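Local coordinates for protein HpuA (Kingella denitrificans ATCC 33394, PDB 5EC6) that acts as an outer-membrane lipoprotein receptor for haemoglobin and probably serves the uptake of haem iron, at residues A[100-103]-A[104-107]; A[302-305]-A[306-309]. All coordinates share one frame; numbering follows the deposited sequence. Where two conformers were deposited one is given.

Contact 1: A[100-103]-A[104-107]; sequences VLPN and SHPM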
ATOM      1  N   VAL A 100      -4.184  16.600  -8.692  1.00 29.92           N
ATOM      2  CA  VAL A 100      -4.039  15.570  -9.704  1.00 29.89           C
ATOM      3  C   VAL A 100      -2.736  14.814  -9.405  1.00 31.70           C
ATOM      4  O   VAL A 100      -1.668  15.419  -9.298  1.00 28.42           O
ATOM      5  CB  VAL A 100      -3.994  16.147 -11.121  1.00 32.18           C
ATOM      6  CG1 VAL A 100      -3.772  15.054 -12.146  1.00 33.53           C
ATOM      7  CG2 VAL A 100      -5.285  16.914 -11.450  1.00 35.04           C
ATOM      8  N   LEU A 101      -2.827  13.488  -9.314  1.00 25.17           N
ATOM      9  CA  LEU A 101      -1.626  12.675  -9.232  1.00 24.44           C
ATOM     10  C   LEU A 101      -1.053  12.491 -10.612  1.00 22.61           C
ATOM     11  O   LEU A 101      -1.737  12.038 -11.559  1.00 25.54           O
ATOM     12  CB  LEU A 101      -1.939  11.314  -8.571  1.00 23.22           C
ATOM     13  CG  LEU A 101      -0.739  10.445  -8.240  1.00 23.66           C
ATOM     14  CD1 LEU A 101       0.145  11.093  -7.154  1.00 23.92           C
ATOM     15  CD2 LEU A 101      -1.180   9.028  -7.814  1.00 24.25           C
ATOM     16  N   PRO A 102       0.237  12.847 -10.803  1.00 22.74           N
ATOM     17  CA  PRO A 102       0.817  12.570 -12.125  1.00 24.05           C
ATOM     18  C   PRO A 102       0.809  11.064 -12.418  1.00 21.82           C
ATOM     19  O   PRO A 102       0.892  10.284 -11.467  1.00 23.97           O
ATOM     20  CB  PRO A 102       2.245  13.065 -11.982  1.00 26.34           C
ATOM     21  CG  PRO A 102       2.217  14.033 -10.850  1.00 27.17           C
ATOM     22  CD  PRO A 102       1.183  13.508  -9.894  1.00 24.81           C
ATOM     23  N   ASN A 103       0.683  10.668 -13.668  1.00 23.32           N
ATOM     24  CA  ASN A 103       0.596   9.247 -14.005  1.00 21.58           C
ATOM     25  C   ASN A 103       1.922   8.540 -14.234  1.00 21.70           C
ATOM     26  O   ASN A 103       1.942   7.328 -14.436  1.00 21.25           O
ATOM     27  CB  ASN A 103      -0.313   9.023 -15.193  1.00 21.65           C
ATOM     28  CG  ASN A 103      -1.731   9.503 -14.951  1.00 22.50           C
ATOM     29  OD1 ASN A 103      -2.226   9.537 -13.841  1.00 22.99           O
ATOM     30  ND2 ASN A 103      -2.399   9.834 -16.025  1.00 26.15           N
ATOM     31  N   SER A 104       3.035   9.292 -14.214  1.00 21.94           N
ATOM     32  CA  SER A 104       4.377   8.747 -14.423  1.00 22.99           C
ATOM     33  C   SER A 104       5.321   9.427 -13.459  1.00 21.27           C
ATOM     34  O   SER A 104       5.174  10.644 -13.188  1.00 25.86           O
ATOM     35  CB  SER A 104       4.827   9.002 -15.872  1.00 25.91           C
ATOM     36  OG  SER A 104       6.070   8.397 -16.128  1.00 29.94           O
ATOM     37  N   HIS A 105       6.272   8.663 -12.917  1.00 21.88           N
ATOM     38  CA  HIS A 105       7.173   9.107 -11.858  1.00 21.57           C
ATOM     39  C   HIS A 105       8.543   8.479 -12.038  1.00 22.19           C
ATOM     40  O   HIS A 105       8.670   7.315 -12.404  1.00 22.24           O
ATOM     41  CB  HIS A 105       6.666   8.761 -10.452  1.00 23.72           C
ATOM     42  CG  HIS A 105       5.199   8.938 -10.280  1.00 21.66           C
ATOM     43  ND1 HIS A 105       4.670   9.933  -9.505  1.00 21.77           N
ATOM     44  CD2 HIS A 105       4.148   8.211 -10.730  1.00 20.23           C
ATOM     45  CE1 HIS A 105       3.355   9.856  -9.524  1.00 21.44           C
ATOM     46  NE2 HIS A 105       3.014   8.824 -10.276  1.00 20.44           N
ATOM     47  N   PRO A 106       9.609   9.260 -11.817  1.00 22.25           N
ATOM     48  CA  PRO A 106      10.931   8.654 -11.825  1.00 22.82           C
ATOM     49  C   PRO A 106      11.181   7.773 -10.581  1.00 21.36           C
ATOM     50  O   PRO A 106      10.734   8.117  -9.499  1.00 23.18           O
ATOM     51  CB  PRO A 106      11.858   9.897 -11.788  1.00 23.09           C
ATOM     52  CG  PRO A 106      11.099  10.911 -11.015  1.00 24.64           C
ATOM     53  CD  PRO A 106       9.643  10.686 -11.422  1.00 24.19           C
ATOM     54  N   MET A 107      11.879   6.663 -10.743  1.00 20.41           N
ATOM     55  CA  MET A 107      12.292   5.833  -9.629  1.00 21.68           C
ATOM     56  C   MET A 107      13.679   6.261  -9.180  1.00 24.85           C
ATOM     57  O   MET A 107      14.487   6.734 -10.003  1.00 26.87           O
ATOM     58  CB  MET A 107      12.319   4.381 -10.060  1.00 23.59           C
ATOM     59  CG  MET A 107      10.966   3.898 -10.598  1.00 22.48           C
ATOM     60  SD  MET A 107      10.939   2.157 -11.097  1.00 25.45           S
ATOM     61  CE  MET A 107      11.048   1.290  -9.555  1.00 23.62           C
TER
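His-105 turns its imidazole back along the chain to lie beside the backbone of Pro-102 and the isobutyl end of Leu-101, three and four residues earlier. With chi1 at -40°, CG is anti to the carbonyl carbon and sits beside the backbone N, which carries the ring toward the preceding loop. Its CE1-NE2 end does most of the touching: CE1 comes within 3.2 Å of Pro-102 O, which approaches the ring obliquely, and NE2 of His-105 lies 2.8 Å from the same oxygen. NE2 is hydrogen-bonded to Thr-191 OG1 and ND1 to the backbone N of Ile-90; with both nitrogens engaged, the buried imidazole is fixed in rotation as well as in position. Leu-101 crosses it at about a right angle. Its CD1 meets the ring edge, near the ring plane, at 4.2 Å from His-105 CE1. CB of Pro-102 reaches the same carbon, His-105 CE1, also at 4.2 Å, and lies 4.0 Å from Ser-104 O. Ser-104 places OG anti to the backbone N (chi1 -175°), where it is hydrogen-bonded to Arg-188 NE. In this local contact a side chain from the start of strand 104-109 folds back over the loop that leads into it from strand 99-100. Backbone bonds of Leu-101 with Tyr-194, Asn-103 with Thr-191 and His-105 with Ala-189 hold the stretch beside strand 188-191 and the residues following it. Leu-101 packs on Ile-180 of strand 174-185, and His-105 on Ile-117 of strand 115-118.

Contact 2: A[302-305]-A[306-309]; sequences GTRR and EYNA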
ATOM      1  N   GLY A 302      -4.298   1.462  -0.466  1.00 14.25           N
ATOM      2  CA  GLY A 302      -5.223   2.549  -0.238  1.00 14.88           C
ATOM      3  C   GLY A 302      -5.897   2.500   1.110  1.00 14.61           C
ATOM      4  O   GLY A 302      -5.530   1.691   1.967  1.00 15.64           O
ATOM      5  N   THR A 303      -6.856   3.398   1.271  1.00 15.40           N
ATOM      6  CA  THR A 303      -7.461   3.691   2.557  1.00 16.32           C
ATOM      7  C   THR A 303      -8.960   3.440   2.503  1.00 15.75           C
ATOM      8  O   THR A 303      -9.610   3.617   1.469  1.00 17.00           O
ATOM      9  CB  THR A 303      -7.178   5.182   2.980  1.00 17.88           C
ATOM     10  OG1 THR A 303      -7.674   6.086   1.977  1.00 21.41           O
ATOM     11  CG2 THR A 303      -5.697   5.380   3.227  1.00 21.96           C
ATOM     12  N   ARG A 304      -9.515   3.109   3.657  1.00 16.18           N
ATOM     13  CA  ARG A 304     -10.945   2.862   3.820  1.00 16.63           C
ATOM     14  C   ARG A 304     -11.701   4.188   3.804  1.00 17.88           C
ATOM     15  O   ARG A 304     -11.547   5.014   4.702  1.00 20.36           O
ATOM     16  CB  ARG A 304     -11.190   2.140   5.143  1.00 17.27           C
ATOM     17  CG  ARG A 304     -12.614   1.628   5.329  1.00 17.47           C
ATOM     18  CD  ARG A 304     -12.695   0.580   6.418  1.00 17.55           C
ATOM     19  NE  ARG A 304     -12.237   1.165   7.685  1.00 17.50           N
ATOM     20  CZ  ARG A 304     -11.884   0.439   8.736  1.00 16.75           C
ATOM     21  NH1 ARG A 304     -11.992  -0.847   8.724  1.00 17.86           N
ATOM     22  NH2 ARG A 304     -11.482   1.075   9.839  1.00 18.79           N
ATOM     23  N   ARG A 305     -12.540   4.385   2.810  1.00 16.77           N
ATOM     24  CA  ARG A 305     -13.312   5.614   2.671  0.54 18.69           C
ATOM     25  C   ARG A 305     -14.589   5.536   3.500  1.00 19.24           C
ATOM     26  O   ARG A 305     -15.060   6.542   4.038  1.00 19.60           O
ATOM     27  CB  ARG A 305     -13.614   5.844   1.176  0.54 20.19           C
ATOM     28  CG  ARG A 305     -14.339   7.135   0.854  0.54 22.11           C
ATOM     29  CD  ARG A 305     -14.721   7.231  -0.622  0.54 22.14           C
ATOM     30  NE  ARG A 305     -15.260   8.572  -0.912  0.54 23.53           N
ATOM     31  CZ  ARG A 305     -16.502   8.974  -0.618  0.54 25.37           C
ATOM     32  NH1 ARG A 305     -17.380   8.142  -0.063  0.54 25.94           N
ATOM     33  NH2 ARG A 305     -16.870  10.229  -0.867  0.54 27.75           N
ATOM     34  N   GLU A 306     -15.166   4.342   3.604  1.00 18.22           N
ATOM     35  CA  GLU A 306     -16.475   4.181   4.232  1.00 18.62           C
ATOM     36  C   GLU A 306     -16.606   2.735   4.631  1.00 17.10           C
ATOM     37  O   GLU A 306     -16.125   1.820   3.924  1.00 17.46           O
ATOM     38  CB  GLU A 306     -17.581   4.578   3.280  1.00 20.84           C
ATOM     39  CG  GLU A 306     -18.952   4.541   3.908  1.00 22.11           C
ATOM     40  CD  GLU A 306     -20.062   5.070   3.020  1.00 25.87           C
ATOM     41  OE1 GLU A 306     -19.814   5.618   1.910  1.00 24.42           O
ATOM     42  OE2 GLU A 306     -21.247   4.952   3.469  1.00 29.11           O
ATOM     43  N   TYR A 307     -17.310   2.511   5.729  1.00 17.31           N
ATOM     44  CA  TYR A 307     -17.671   1.139   6.075  1.00 16.55           C
ATOM     45  C   TYR A 307     -18.967   1.110   6.825  1.00 17.95           C
ATOM     46  O   TYR A 307     -19.395   2.115   7.434  1.00 17.92           O
ATOM     47  CB  TYR A 307     -16.560   0.444   6.892  1.00 17.37           C
ATOM     48  CG  TYR A 307     -16.369   0.997   8.280  1.00 18.15           C
ATOM     49  CD1 TYR A 307     -15.528   2.103   8.503  1.00 19.00           C
ATOM     50  CD2 TYR A 307     -17.041   0.462   9.356  1.00 18.60           C
ATOM     51  CE1 TYR A 307     -15.371   2.640   9.785  1.00 19.33           C
ATOM     52  CE2 TYR A 307     -16.884   0.978  10.613  1.00 21.03           C
ATOM     53  CZ  TYR A 307     -16.056   2.054  10.836  1.00 22.16           C
ATOM     54  OH  TYR A 307     -15.901   2.562  12.117  1.00 23.46           O
ATOM     55  N   ASN A 308     -19.656  -0.035   6.722  1.00 16.89           N
ATOM     56  CA  ASN A 308     -20.914  -0.248   7.433  1.00 18.10           C
ATOM     57  C   ASN A 308     -21.013  -1.718   7.794  1.00 17.48           C
ATOM     58  O   ASN A 308     -21.264  -2.562   6.938  1.00 16.36           O
ATOM     59  CB  ASN A 308     -22.097   0.156   6.551  1.00 18.81           C
ATOM     60  CG  ASN A 308     -23.420  -0.014   7.270  1.00 20.40           C
ATOM     61  OD1 ASN A 308     -23.451  -0.330   8.449  1.00 20.91           O
ATOM     62  ND2 ASN A 308     -24.496   0.208   6.557  1.00 23.08           N
ATOM     63  N   ALA A 309     -20.808  -2.023   9.066  1.00 17.94           N
ATOM     64  CA  ALA A 309     -20.889  -3.386   9.508  1.00 17.74           C
ATOM     65  C   ALA A 309     -22.302  -3.976   9.406  1.00 18.32           C
ATOM     66  O   ALA A 309     -22.463  -5.192   9.350  1.00 17.21           O
ATOM     67  CB  ALA A 309     -20.432  -3.471  10.954  1.00 20.33           C
TER
HETATM   68  O   HOH W   1     -17.620   5.614   0.101  1.00 29.91           O
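Arg-304 and Tyr-307 form an off-centre cation-pi pair, with Arg-304 CZ 4.5 Å from the centroid of the Tyr-307 ring and 32° off its normal. The tyrosine meets one face of the guanidinium through its CD1 corner, 3.5 Å from Arg-304 NE, and the two planes are inclined by 45°. A bend at chi3 (60°) brings the guanidinium round to the ring, while CD of Arg-304 packs against Tyr-307 CD1 at 3.8 Å. Hydrogen bonds anchor both ends: Arg-304 donates NH1 to Ser-280 O and NH2 to Pro-279 O, and Tyr-307 OH is hydrogen-bonded to His-278 ND1. Charge and water join the other pair, less certainly, since Arg-305 has a second conformer. In the conformer described, Arg-305 NH1 and Glu-306 OE1 stand 4.0 Å apart, beyond a salt bridge; a water in the guanidinium plane accepts from Arg-305 NH1 and donates to Glu-306 OE1 at 2.8 Å. Through the backbone, the successive residues Arg-305 and Glu-306 pair with the single residue Thr-176 of strand 174-185, a classic beta bulge. The chemistry implies two differently held surface pairs: a cation on an aromatic ring, tied to residues 278-280, and opposite charges linked by water, with Arg-305 NH1 and Glu-306 OE2 also hydrogen-bonded to O and OG of Ser-321, near the C terminus.

Contact 1 is partly buried, with Leu-101 and His-105 inside the fold, whereas contact 2 is a surface contact made by partly exposed residues. Both adjoin strand 174-185: contact 1 through the side chain of Leu-101 on Ile-180, contact 2 through backbone pairing at Thr-176. Their centres are 25 Å apart and their nearest atoms about 11 Å, so they do not touch. In 100-107, the His-105 ring lies among Leu-101, Pro-102 and a backbone oxygen, and its nitrogens are hydrogen-bonded to Thr-191 and Ile-90. In 302-309, charged chains, an aromatic ring and water carry the contact within one bulged strand.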